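Local structure of divalent cation tolerance protein (Thermus thermophilus, 1NZA) at residues I7-E12 with R16-A21; E69-L74 with P80-L85. The protein is probably involved in resistance toward heavy metals, working as a trimeric, cytoplasmic member of the CutA family. All blocks are in the same frame, centred on the assembly; numbering follows the deposited sequence.

Contact 1: I7-E12 with R16-A21. With NA (sodium ion), chain B.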
ATOM      1  N   ILE A   7      -9.105  -1.056  -1.800  1.00 13.23           N
ATOM      2  CA  ILE A   7     -10.417  -0.639  -2.287  1.00 14.50           C
ATOM      3  C   ILE A   7     -10.473   0.867  -2.088  1.00 14.22           C
ATOM      4  O   ILE A   7     -10.078   1.358  -1.034  1.00 16.91           O
ATOM      5  CB  ILE A   7     -11.570  -1.244  -1.447  1.00 14.85           C
ATOM      6  CG1 ILE A   7     -11.501  -2.773  -1.456  1.00 13.68           C
ATOM      7  CG2 ILE A   7     -12.922  -0.790  -2.011  1.00 15.64           C
ATOM      8  CD1 ILE A   7     -12.434  -3.420  -0.457  1.00 14.28           C
ATOM      9  N   THR A   8     -10.922   1.610  -3.089  1.00 14.26           N
ATOM     10  CA  THR A   8     -11.053   3.047  -2.889  1.00 13.92           C
ATOM     11  C   THR A   8     -12.546   3.337  -2.877  1.00 16.79           C
ATOM     12  O   THR A   8     -13.323   2.639  -3.536  1.00 16.32           O
ATOM     13  CB  THR A   8     -10.344   3.859  -3.980  1.00 17.11           C
ATOM     14  OG1 THR A   8     -10.667   3.323  -5.264  1.00 16.17           O
ATOM     15  CG2 THR A   8      -8.833   3.816  -3.772  1.00 17.21           C
ATOM     16  N   VAL A   9     -12.937   4.348  -2.104  1.00 14.06           N
ATOM     17  CA  VAL A   9     -14.335   4.739  -1.963  1.00 15.10           C
ATOM     18  C   VAL A   9     -14.453   6.266  -2.050  1.00 16.93           C
ATOM     19  O   VAL A   9     -13.484   6.989  -1.825  1.00 14.34           O
ATOM     20  CB  VAL A   9     -14.908   4.223  -0.619  1.00 15.51           C
ATOM     21  CG1 VAL A   9     -14.792   2.697  -0.557  1.00 16.75           C
ATOM     22  CG2 VAL A   9     -14.145   4.836   0.547  1.00 19.15           C
ATOM     23  N   PRO A  10     -15.650   6.775  -2.378  1.00 16.22           N
ATOM     24  CA  PRO A  10     -15.895   8.213  -2.513  1.00 16.09           C
ATOM     25  C   PRO A  10     -16.098   9.048  -1.255  1.00 14.99           C
ATOM     26  O   PRO A  10     -15.996  10.276  -1.316  1.00 15.30           O
ATOM     27  CB  PRO A  10     -17.125   8.253  -3.412  1.00 18.57           C
ATOM     28  CG  PRO A  10     -17.894   7.077  -2.930  1.00 20.01           C
ATOM     29  CD  PRO A  10     -16.832   6.004  -2.812  1.00 19.38           C
ATOM     30  N   SER A  11     -16.384   8.404  -0.129  1.00 16.19           N
ATOM     31  CA  SER A  11     -16.637   9.142   1.108  1.00 17.59           C
ATOM     32  C   SER A  11     -16.312   8.351   2.361  1.00 18.23           C
ATOM     33  O   SER A  11     -16.206   7.128   2.330  1.00 15.94           O
ATOM     34  CB  SER A  11     -18.109   9.557   1.170  1.00 18.65           C
ATOM     35  OG  SER A  11     -18.945   8.411   1.245  1.00 21.95           O
ATOM     36  N   GLU A  12     -16.165   9.067   3.472  1.00 19.58           N
ATOM     37  CA  GLU A  12     -15.871   8.451   4.758  1.00 21.19           C
ATOM     38  C   GLU A  12     -17.027   7.532   5.149  1.00 21.33           C
ATOM     39  O   GLU A  12     -16.824   6.472   5.747  1.00 20.89           O
ATOM     40  CB  GLU A  12     -15.692   9.525   5.830  1.00 24.84           C
ATOM     41  CG  GLU A  12     -15.388   8.964   7.206  1.00 29.58           C
ATOM     42  CD  GLU A  12     -15.428  10.023   8.288  1.00 33.32           C
ATOM     43  OE1 GLU A  12     -14.784  11.079   8.117  1.00 35.05           O
ATOM     44  OE2 GLU A  12     -16.101   9.797   9.314  1.00 37.02           O
ATOM     45  N   ARG A  16     -16.399   3.647   6.083  1.00 16.72           N
ATOM     46  CA  ARG A  16     -16.730   3.024   7.359  1.00 16.09           C
ATOM     47  C   ARG A  16     -17.749   1.895   7.239  1.00 18.05           C
ATOM     48  O   ARG A  16     -17.609   0.855   7.888  1.00 18.75           O
ATOM     49  CB  ARG A  16     -17.237   4.089   8.335  1.00 16.14           C
ATOM     50  CG  ARG A  16     -16.176   5.108   8.706  1.00 17.29           C
ATOM     51  CD  ARG A  16     -16.709   6.102   9.722  1.00 20.71           C
ATOM     52  NE  ARG A  16     -17.044   5.449  10.988  1.00 23.41           N
ATOM     53  CZ  ARG A  16     -16.148   5.047  11.883  1.00 24.35           C
ATOM     54  NH1 ARG A  16     -16.550   4.456  13.003  1.00 25.70           N
ATOM     55  NH2 ARG A  16     -14.852   5.245  11.672  1.00 24.58           N
ATOM     56  N   THR A  17     -18.772   2.103   6.416  1.00 17.60           N
ATOM     57  CA  THR A  17     -19.803   1.089   6.213  1.00 20.44           C
ATOM     58  C   THR A  17     -19.173  -0.195   5.671  1.00 20.73           C
ATOM     59  O   THR A  17     -19.441  -1.296   6.167  1.00 21.79           O
ATOM     60  CB  THR A  17     -20.865   1.573   5.216  1.00 21.39           C
ATOM     61  OG1 THR A  17     -21.471   2.772   5.713  1.00 22.60           O
ATOM     62  CG2 THR A  17     -21.935   0.508   5.011  1.00 22.88           C
ATOM     63  N   ILE A  18     -18.329  -0.057   4.651  1.00 20.20           N
ATOM     64  CA  ILE A  18     -17.673  -1.229   4.078  1.00 18.88           C
ATOM     65  C   ILE A  18     -16.684  -1.861   5.053  1.00 18.61           C
ATOM     66  O   ILE A  18     -16.638  -3.087   5.201  1.00 16.84           O
ATOM     67  CB  ILE A  18     -16.969  -0.873   2.751  1.00 17.08           C
ATOM     68  CG1 ILE A  18     -18.022  -0.633   1.668  1.00 21.02           C
ATOM     69  CG2 ILE A  18     -16.022  -1.987   2.328  1.00 18.79           C
ATOM     70  CD1 ILE A  18     -17.447  -0.152   0.352  1.00 20.58           C
ATOM     71  N   ALA A  19     -15.896  -1.037   5.736  1.00 18.80           N
ATOM     72  CA  ALA A  19     -14.934  -1.573   6.694  1.00 19.56           C
ATOM     73  C   ALA A  19     -15.651  -2.365   7.783  1.00 21.11           C
ATOM     74  O   ALA A  19     -15.251  -3.480   8.115  1.00 21.03           O
ATOM     75  CB  ALA A  19     -14.119  -0.440   7.323  1.00 18.17           C
ATOM     76  N   LYS A  20     -16.720  -1.792   8.332  1.00 20.38           N
ATOM     77  CA  LYS A  20     -17.459  -2.468   9.390  1.00 22.76           C
ATOM     78  C   LYS A  20     -18.136  -3.736   8.892  1.00 22.58           C
ATOM     79  O   LYS A  20     -18.078  -4.777   9.547  1.00 24.80           O
ATOM     80  CB  LYS A  20     -18.499  -1.525  10.001  1.00 24.32           C
ATOM     81  CG  LYS A  20     -17.893  -0.380  10.791  1.00 28.48           C
ATOM     82  CD  LYS A  20     -18.940   0.327  11.638  1.00 32.95           C
ATOM     83  CE  LYS A  20     -20.030   0.955  10.788  1.00 35.95           C
ATOM     84  NZ  LYS A  20     -21.020   1.680  11.633  1.00 36.92           N
ATOM     85  N   ALA A  21     -18.772  -3.651   7.731  1.00 23.54           N
ATOM     86  CA  ALA A  21     -19.460  -4.804   7.161  1.00 23.62           C
ATOM     87  C   ALA A  21     -18.508  -5.977   6.935  1.00 24.66           C
ATOM     88  O   ALA A  21     -18.824  -7.114   7.280  1.00 24.94           O
ATOM     89  CB  ALA A  21     -20.132  -4.413   5.858  1.00 23.95           C
TER
HETATM   90 NA    NA B 104     -10.963   4.758  -7.029  1.00 14.60          NA
HETATM   91  O   HOH W   1      -8.662   3.983  -7.748  1.00 38.41           O
HETATM   92  O   HOH W   2     -11.086   6.246  -8.913  1.00 29.35           O
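Val9, the last residue of strand 2-9, and Ile18 of helix 12-24 reach toward each other and meet tip to tip, CG1 of Val9 lying 4.0 Å from CD1 of Ile18. The isoleucine spans the gap because its outer carbons are extended (chi2 175°), which carries CD1 from the helix to the strand. At the other end of the contact the backbone NH of Arg16 donates to the carbonyl O of Glu12 over 2.9 Å. This bond belongs to the first turn of helix 12-24.

The side chains of Glu12 and Arg16 lie side by side along that turn and point the same way. The touching is done by the arginine's CD: OE2 of Glu12 is 3.8 Å from CD of Arg16, and CG of Glu12 is 4.0 Å from the same carbon. OE2 of Glu12 stays 4.8 Å from NE of Arg16, and no salt bridge forms within the pair. The arginine chain bends at chi3 (64°), and its NH1 instead forms a salt bridge with Glu49 of the second subunit. Ser11 occupies the N-cap position, where OG makes a weak hydrogen bond to the backbone N of Val14.

Thr8 uses the other face of the strand. Its OG1 binds the sodium ion at 2.3 Å, and two waters and OE1 of Glu52 are further ligands.

Strand 2-9 leads through the short turn at Pro10 and Ser11 into helix 12-24, the first beta-alpha connection of this ferredoxin-like fold. Backbone bonds from Ile7 to Leu55 and from Val9 to Leu53 join the strand to 47-60, while Ile18 also touches Leu55 of that strand and Leu74 of helix 64-74.

Contact 2: E69-L74 with P80-L85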
ATOM      1  N   GLU A  69     -18.311  -9.847  -3.477  1.00 31.35           N
ATOM      2  CA  GLU A  69     -19.769  -9.770  -3.534  1.00 31.56           C
ATOM      3  C   GLU A  69     -20.318  -8.716  -2.587  1.00 30.91           C
ATOM      4  O   GLU A  69     -21.140  -7.889  -2.976  1.00 31.05           O
ATOM      5  CB  GLU A  69     -20.396 -11.125  -3.194  1.00 34.77           C
ATOM      6  CG  GLU A  69     -20.434 -12.101  -4.354  1.00 39.26           C
ATOM      7  CD  GLU A  69     -21.116 -13.407  -3.992  1.00 42.10           C
ATOM      8  OE1 GLU A  69     -22.252 -13.366  -3.468  1.00 42.99           O
ATOM      9  OE2 GLU A  69     -20.519 -14.477  -4.236  1.00 44.56           O
ATOM     10  N   ARG A  70     -19.863  -8.746  -1.343  1.00 30.01           N
ATOM     11  CA  ARG A  70     -20.333  -7.786  -0.357  1.00 29.59           C
ATOM     12  C   ARG A  70     -19.907  -6.368  -0.729  1.00 28.42           C
ATOM     13  O   ARG A  70     -20.680  -5.425  -0.578  1.00 28.35           O
ATOM     14  CB  ARG A  70     -19.807  -8.156   1.033  1.00 29.47           C
ATOM     15  CG  ARG A  70     -20.186  -9.563   1.487  1.00 31.35           C
ATOM     16  CD  ARG A  70     -21.700  -9.749   1.624  1.00 30.90           C
ATOM     17  NE  ARG A  70     -22.257  -8.981   2.737  1.00 30.35           N
ATOM     18  CZ  ARG A  70     -23.143  -7.998   2.601  1.00 31.32           C
ATOM     19  NH1 ARG A  70     -23.581  -7.654   1.394  1.00 31.74           N
ATOM     20  NH2 ARG A  70     -23.596  -7.360   3.674  1.00 31.38           N
ATOM     21  N   VAL A  71     -18.683  -6.211  -1.226  1.00 27.23           N
ATOM     22  CA  VAL A  71     -18.204  -4.885  -1.602  1.00 26.34           C
ATOM     23  C   VAL A  71     -18.994  -4.288  -2.764  1.00 27.87           C
ATOM     24  O   VAL A  71     -19.359  -3.114  -2.731  1.00 27.38           O
ATOM     25  CB  VAL A  71     -16.707  -4.913  -1.974  1.00 25.23           C
ATOM     26  CG1 VAL A  71     -16.273  -3.538  -2.478  1.00 24.32           C
ATOM     27  CG2 VAL A  71     -15.885  -5.313  -0.764  1.00 22.01           C
ATOM     28  N   LYS A  72     -19.257  -5.088  -3.792  1.00 28.98           N
ATOM     29  CA  LYS A  72     -20.013  -4.593  -4.936  1.00 30.17           C
ATOM     30  C   LYS A  72     -21.409  -4.154  -4.503  1.00 30.98           C
ATOM     31  O   LYS A  72     -21.955  -3.186  -5.031  1.00 32.18           O
ATOM     32  CB  LYS A  72     -20.109  -5.671  -6.015  1.00 29.84           C
ATOM     33  CG  LYS A  72     -18.776  -5.984  -6.670  1.00 31.91           C
ATOM     34  CD  LYS A  72     -18.896  -7.127  -7.659  1.00 32.79           C
ATOM     35  CE  LYS A  72     -17.538  -7.471  -8.246  1.00 34.24           C
ATOM     36  NZ  LYS A  72     -17.601  -8.674  -9.117  1.00 35.41           N
ATOM     37  N   ALA A  73     -21.972  -4.860  -3.525  1.00 31.68           N
ATOM     38  CA  ALA A  73     -23.304  -4.554  -3.012  1.00 32.80           C
ATOM     39  C   ALA A  73     -23.335  -3.239  -2.239  1.00 32.77           C
ATOM     40  O   ALA A  73     -24.220  -2.406  -2.445  1.00 32.61           O
ATOM     41  CB  ALA A  73     -23.790  -5.689  -2.116  1.00 31.95           C
ATOM     42  N   LEU A  74     -22.365  -3.063  -1.346  1.00 32.03           N
ATOM     43  CA  LEU A  74     -22.276  -1.859  -0.526  1.00 30.61           C
ATOM     44  C   LEU A  74     -21.718  -0.654  -1.280  1.00 29.44           C
ATOM     45  O   LEU A  74     -22.172   0.469  -1.079  1.00 29.41           O
ATOM     46  CB  LEU A  74     -21.409  -2.132   0.707  1.00 32.00           C
ATOM     47  CG  LEU A  74     -21.918  -3.172   1.712  1.00 31.93           C
ATOM     48  CD1 LEU A  74     -20.832  -3.482   2.725  1.00 33.56           C
ATOM     49  CD2 LEU A  74     -23.171  -2.655   2.412  1.00 34.42           C
ATOM     50  N   PRO A  80     -16.297  -1.096  -8.838  1.00 25.84           N
ATOM     51  CA  PRO A  80     -15.394  -0.633  -7.784  1.00 24.51           C
ATOM     52  C   PRO A  80     -14.012  -1.255  -7.856  1.00 24.07           C
ATOM     53  O   PRO A  80     -13.847  -2.392  -8.305  1.00 23.15           O
ATOM     54  CB  PRO A  80     -16.130  -1.030  -6.511  1.00 25.36           C
ATOM     55  CG  PRO A  80     -16.775  -2.318  -6.906  1.00 26.35           C
ATOM     56  CD  PRO A  80     -17.324  -1.997  -8.286  1.00 25.49           C
ATOM     57  N   GLU A  81     -13.013  -0.502  -7.417  1.00 20.87           N
ATOM     58  CA  GLU A  81     -11.664  -1.025  -7.410  1.00 20.90           C
ATOM     59  C   GLU A  81     -11.532  -2.000  -6.259  1.00 18.78           C
ATOM     60  O   GLU A  81     -11.782  -1.640  -5.108  1.00 18.94           O
ATOM     61  CB  GLU A  81     -10.636   0.085  -7.208  1.00 22.26           C
ATOM     62  CG  GLU A  81      -9.236  -0.466  -6.956  1.00 23.51           C
ATOM     63  CD  GLU A  81      -8.230   0.603  -6.601  1.00 24.90           C
ATOM     64  OE1 GLU A  81      -7.021   0.305  -6.660  1.00 26.27           O
ATOM     65  OE2 GLU A  81      -8.642   1.732  -6.256  1.00 24.38           O
ATOM     66  N   ILE A  82     -11.157  -3.235  -6.574  1.00 18.55           N
ATOM     67  CA  ILE A  82     -10.934  -4.265  -5.566  1.00 18.84           C
ATOM     68  C   ILE A  82      -9.752  -5.082  -6.072  1.00 20.43           C
ATOM     69  O   ILE A  82      -9.916  -5.934  -6.947  1.00 21.10           O
ATOM     70  CB  ILE A  82     -12.132  -5.229  -5.411  1.00 17.69           C
ATOM     71  CG1 ILE A  82     -13.432  -4.442  -5.256  1.00 20.60           C
ATOM     72  CG2 ILE A  82     -11.919  -6.119  -4.187  1.00 18.23           C
ATOM     73  CD1 ILE A  82     -14.670  -5.320  -5.123  1.00 21.14           C
ATOM     74  N   VAL A  83      -8.561  -4.814  -5.544  1.00 19.73           N
ATOM     75  CA  VAL A  83      -7.373  -5.545  -5.973  1.00 19.13           C
ATOM     76  C   VAL A  83      -6.666  -6.159  -4.775  1.00 19.12           C
ATOM     77  O   VAL A  83      -6.468  -5.499  -3.756  1.00 18.78           O
ATOM     78  CB  VAL A  83      -6.385  -4.627  -6.731  1.00 19.50           C
ATOM     79  CG1 VAL A  83      -7.087  -3.972  -7.925  1.00 21.55           C
ATOM     80  CG2 VAL A  83      -5.814  -3.577  -5.793  1.00 22.03           C
ATOM     81  N   ALA A  84      -6.289  -7.428  -4.900  1.00 17.02           N
ATOM     82  CA  ALA A  84      -5.614  -8.130  -3.817  1.00 16.39           C
ATOM     83  C   ALA A  84      -4.117  -8.276  -4.069  1.00 17.24           C
ATOM     84  O   ALA A  84      -3.698  -8.674  -5.156  1.00 18.10           O
ATOM     85  CB  ALA A  84      -6.237  -9.513  -3.627  1.00 16.11           C
ATOM     86  N   LEU A  85      -3.321  -7.947  -3.056  1.00 14.70           N
ATOM     87  CA  LEU A  85      -1.869  -8.066  -3.133  1.00 15.36           C
ATOM     88  C   LEU A  85      -1.507  -9.234  -2.225  1.00 14.85           C
ATOM     89  O   LEU A  85      -1.977  -9.321  -1.097  1.00 17.09           O
ATOM     90  CB  LEU A  85      -1.197  -6.791  -2.623  1.00 16.38           C
ATOM     91  CG  LEU A  85      -1.676  -5.489  -3.262  1.00 15.83           C
ATOM     92  CD1 LEU A  85      -0.920  -4.335  -2.631  1.00 15.64           C
ATOM     93  CD2 LEU A  85      -1.441  -5.513  -4.765  1.00 17.11           C
TER
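Val71 and Ile82 carry the contact between helix 64-74 and strand 82-86, meeting tip to tip. In the valine it is CG1 that touches, 3.6 Å from CD1 of Ile82; with chi1 at 175°, CG1 lies anti to the backbone N, on the side of the valine that faces Ile82. CD1 of Ile82 also lies 3.8 Å from CB of Val71, so the end of the isoleucine is set against the base of the valine as well as its branch.

One residue further on, Lys72 contributes the aliphatic part of its side chain. Its CG is 4.2 Å from CG of Pro80, where the lysine chain and the proline ring cross at about a right angle, and 4.4 Å from CD1 of Ile82. CG of the lysine thus flanks the apolar pair, and the contact is entirely one of carbon against carbon.

Here the second helix of the fold packs on the sheet strand that follows it, after the connecting loop. Val71 also rests on Ile7 of neighbouring strand 2-9, and Ile82 on Leu67 and Phe64, about one and two turns before Val71. Backbone bonds from Val83 to Leu6 and from Leu85 to Val4 join 82-86 to strand 2-9, and the pairing of Val83 and Ala84 with a strand of the third subunit carries the sheet on across the trimer interface.

The two contacts, with centres 10 Å apart, place helices 12-24 and 64-74 against a common sheet in which strands 2-9 and 82-86 are neighbours. The helices also touch each other directly: CB of Ala21 lies 3.3 Å from CD1 of Leu74, and CG1 of Ile18 lies 3.8 Å from CB of Leu74. Near the sodium ion the join is polar, with OG1 of Thr8 and OE2 of Glu81 2.8 Å apart in a probable hydrogen bond. Glu81 could thereby help orient the metal-binding hydroxyl of contact 1, while its OE1 forms a salt bridge with Lys58 of the third subunit, linking the site to the trimer interface.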